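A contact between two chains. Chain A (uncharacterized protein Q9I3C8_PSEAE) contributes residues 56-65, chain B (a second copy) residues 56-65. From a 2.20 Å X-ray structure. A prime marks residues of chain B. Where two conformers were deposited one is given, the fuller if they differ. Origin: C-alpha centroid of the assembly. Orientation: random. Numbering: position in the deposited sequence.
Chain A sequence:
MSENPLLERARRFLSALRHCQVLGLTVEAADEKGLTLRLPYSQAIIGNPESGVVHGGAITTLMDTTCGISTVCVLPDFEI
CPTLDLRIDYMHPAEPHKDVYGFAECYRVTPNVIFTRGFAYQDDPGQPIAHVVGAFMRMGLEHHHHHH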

# COMPACT_ATOMS: atom_id res chain seq x y z
N GLY A 56 -9.41 15.83 4.65
CA GLY A 56 -8.93 14.47 4.61
C GLY A 56 -7.48 14.40 5.03
O GLY A 56 -7.05 13.42 5.63
N GLY A 57 -6.74 15.47 4.76
CA GLY A 57 -5.32 15.54 5.10
C GLY A 57 -5.08 15.59 6.60
O GLY A 57 -4.02 15.17 7.08
N ALA A 58 -6.06 16.10 7.34
CA ALA A 58 -5.99 16.10 8.80
C ALA A 58 -6.19 14.68 9.33
O ALA A 58 -5.43 14.18 10.17
CB ALA A 58 -7.03 17.06 9.39
N ILE A 59 -7.19 13.99 8.79
CA ILE A 59 -7.44 12.60 9.14
C ILE A 59 -6.21 11.73 8.88
O ILE A 59 -5.78 10.98 9.75
CB ILE A 59 -8.67 12.06 8.40
CG1 ILE A 59 -9.90 12.91 8.75
CG2 ILE A 59 -8.93 10.61 8.82
CD1 ILE A 59 -11.16 12.46 8.03
N THR A 60 -5.54 12.00 7.76
CA THR A 60 -4.29 11.31 7.45
C THR A 60 -3.19 11.56 8.48
O THR A 60 -2.45 10.65 8.85
CB THR A 60 -3.78 11.72 6.07
OG1 THR A 60 -4.66 11.21 5.06
CG2 THR A 60 -2.38 11.20 5.85
N THR A 61 -3.00 12.82 8.84
CA THR A 61 -2.09 13.17 9.93
C THR A 61 -2.49 12.43 11.20
O THR A 61 -1.63 12.01 11.97
CB THR A 61 -2.13 14.69 10.18
OG1 THR A 61 -1.81 15.38 8.98
CG2 THR A 61 -1.13 15.10 11.27
N LEU A 62 -3.78 12.39 11.49
CA LEU A 62 -4.26 11.78 12.72
C LEU A 62 -3.80 10.32 12.73
O LEU A 62 -3.28 9.81 13.74
CB LEU A 62 -5.79 11.85 12.79
CG LEU A 62 -6.53 10.83 13.65
CD1 LEU A 62 -6.26 11.07 15.12
CD2 LEU A 62 -8.01 10.91 13.36
N MSE A 63 -3.99 9.66 11.60
CA MSE A 63 -3.72 8.23 11.48
C MSE A 63 -2.22 7.94 11.53
O MSE A 63 -1.77 7.09 12.29
CB MSE A 63 -4.34 7.68 10.20
CG MSE A 63 -5.85 7.47 10.30
SE MSE A 63 -6.61 6.52 8.78
CE MSE A 63 -6.00 7.73 7.38
N ASP A 64 -1.45 8.68 10.75
CA ASP A 64 0.00 8.54 10.78
C ASP A 64 0.52 8.71 12.19
O ASP A 64 1.34 7.92 12.65
CB ASP A 64 0.65 9.57 9.84
CG ASP A 64 2.17 9.57 9.93
OD1 ASP A 64 2.78 8.54 10.28
OD2 ASP A 64 2.77 10.60 9.59
N THR A 65 0.00 9.70 12.90
CA THR A 65 0.42 9.98 14.27
C THR A 65 -0.01 8.91 15.27
O THR A 65 0.70 8.60 16.22
CB THR A 65 -0.11 11.34 14.75
OG1 THR A 65 0.25 12.35 13.80
CG2 THR A 65 0.46 11.70 16.10
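Chain B, residues 56-65: GGAITTLMDT

Two copies of the same helix pack side by side in nearly opposite directions, a small contact built from glycine, threonine and aspartate, without a direct hydrogen bond between the stretches. Residues 56′-65′ of chain B are helical throughout, as are residues 56-65 of chain A, and both helices run on beyond the stretch. Their N-to-C directions differ by 151°, the signed crossing angle is also 151°, and the axes come no closer than 10.2 Å. About 243 Å² is buried, both sides summed. The antiparallel run sets the start of each stretch against the end of the other: the CA atoms of Asp64 and Gly57′ lie 6.6 Å apart. Here Asp64, in the t rotamer, brings OD2 to 3.1 Å from CA of Gly57′; with no side chain on the glycine, the carboxylate rests against bare backbone. An ideal CB on Gly57′ would point toward chain A and lie just 3.1 Å from the same OD2, a tight fit. The reciprocal pair is looser, Asp64′ OD2 standing 3.7 Å from Gly57 CA. At the middle of the contact Thr60 and Thr60′, both m and both directed toward the partner helix, meet through their methyls, CG2 to CG2 at 3.9 Å. Thr61 and Thr61′ point sideways, with OG1 to OG1 also 3.9 Å; each hydroxyl instead donates to its own helix, Thr61 OG1 to Gly57 O at 2.9 Å and Thr61′ OG1 to Gly57′ O at 3.2 Å. Asp64 OD2 lies 3.5 Å from Thr60′ OG1. On the reciprocal side Asp64′ OD2 and Thr60 OG1 are 4.0 Å apart and a water bridges them, donating to Asp64′ OD2 at 2.7 Å and hydrogen-bonded to Thr60 OG1 at 2.9 Å. Ala58′, Ile59′, Leu62′ and Met63′, a selenomethionine, make no contact with chain A's stretch.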

# COMPACT_ATOMS: atom_id res chain seq x y z
N GLY B 56 8.97 12.46 10.11
CA GLY B 56 8.36 11.67 9.05
C GLY B 56 6.95 12.11 8.71
O GLY B 56 6.56 12.08 7.55
N GLY B 57 6.17 12.50 9.72
CA GLY B 57 4.79 12.93 9.48
C GLY B 57 4.67 14.22 8.70
O GLY B 57 3.66 14.47 8.04
N ALA B 58 5.70 15.06 8.78
CA ALA B 58 5.81 16.25 7.93
C ALA B 58 5.91 15.87 6.46
O ALA B 58 5.26 16.49 5.61
CB ALA B 58 7.03 17.11 8.36
N ILE B 59 6.76 14.90 6.16
CA ILE B 59 6.95 14.42 4.80
C ILE B 59 5.73 13.72 4.24
O ILE B 59 5.41 13.90 3.07
CB ILE B 59 8.17 13.50 4.67
CG1 ILE B 59 9.46 14.31 4.86
CG2 ILE B 59 8.17 12.81 3.32
CD1 ILE B 59 10.58 13.50 5.44
N THR B 60 4.96 13.05 5.09
CA THR B 60 3.65 12.54 4.68
C THR B 60 2.76 13.67 4.19
O THR B 60 2.05 13.52 3.20
CB THR B 60 2.91 11.85 5.85
OG1 THR B 60 3.59 10.63 6.18
CG2 THR B 60 1.46 11.53 5.47
N THR B 61 2.60 14.69 5.03
CA THR B 61 1.81 15.84 4.64
C THR B 61 2.31 16.41 3.32
O THR B 61 1.53 16.72 2.43
CB THR B 61 1.86 16.94 5.72
OG1 THR B 61 1.32 16.43 6.94
CG2 THR B 61 1.05 18.14 5.27
N LEU B 62 3.63 16.60 3.22
CA LEU B 62 4.22 17.15 2.00
C LEU B 62 3.75 16.34 0.81
O LEU B 62 3.29 16.89 -0.20
CB LEU B 62 5.76 17.14 2.09
CG LEU B 62 6.51 17.36 0.77
CD1 LEU B 62 6.27 18.78 0.23
CD2 LEU B 62 8.00 17.07 0.93
N MSE B 63 3.71 15.02 0.99
CA MSE B 63 3.56 14.10 -0.13
C MSE B 63 2.11 13.75 -0.43
O MSE B 63 1.73 13.59 -1.59
CB MSE B 63 4.36 12.82 0.13
CG MSE B 63 5.85 13.05 0.08
SE MSE B 63 6.45 13.92 -1.53
CE MSE B 63 5.36 13.01 -2.88
N ASP B 64 1.30 13.65 0.62
CA ASP B 64 -0.15 13.71 0.48
C ASP B 64 -0.58 14.98 -0.22
O ASP B 64 -1.40 14.93 -1.13
CB ASP B 64 -0.85 13.60 1.84
CG ASP B 64 -2.35 13.50 1.71
OD1 ASP B 64 -2.84 13.02 0.66
OD2 ASP B 64 -3.06 13.98 2.61
N THR B 65 -0.09 16.13 0.25
CA THR B 65 -0.42 17.44 -0.35
C THR B 65 0.07 17.57 -1.79
O THR B 65 -0.67 18.03 -2.67
CB THR B 65 0.21 18.58 0.45
OG1 THR B 65 -0.26 18.53 1.81
CG2 THR B 65 -0.15 19.94 -0.16
O HOH W 1 -5.51 12.78 2.73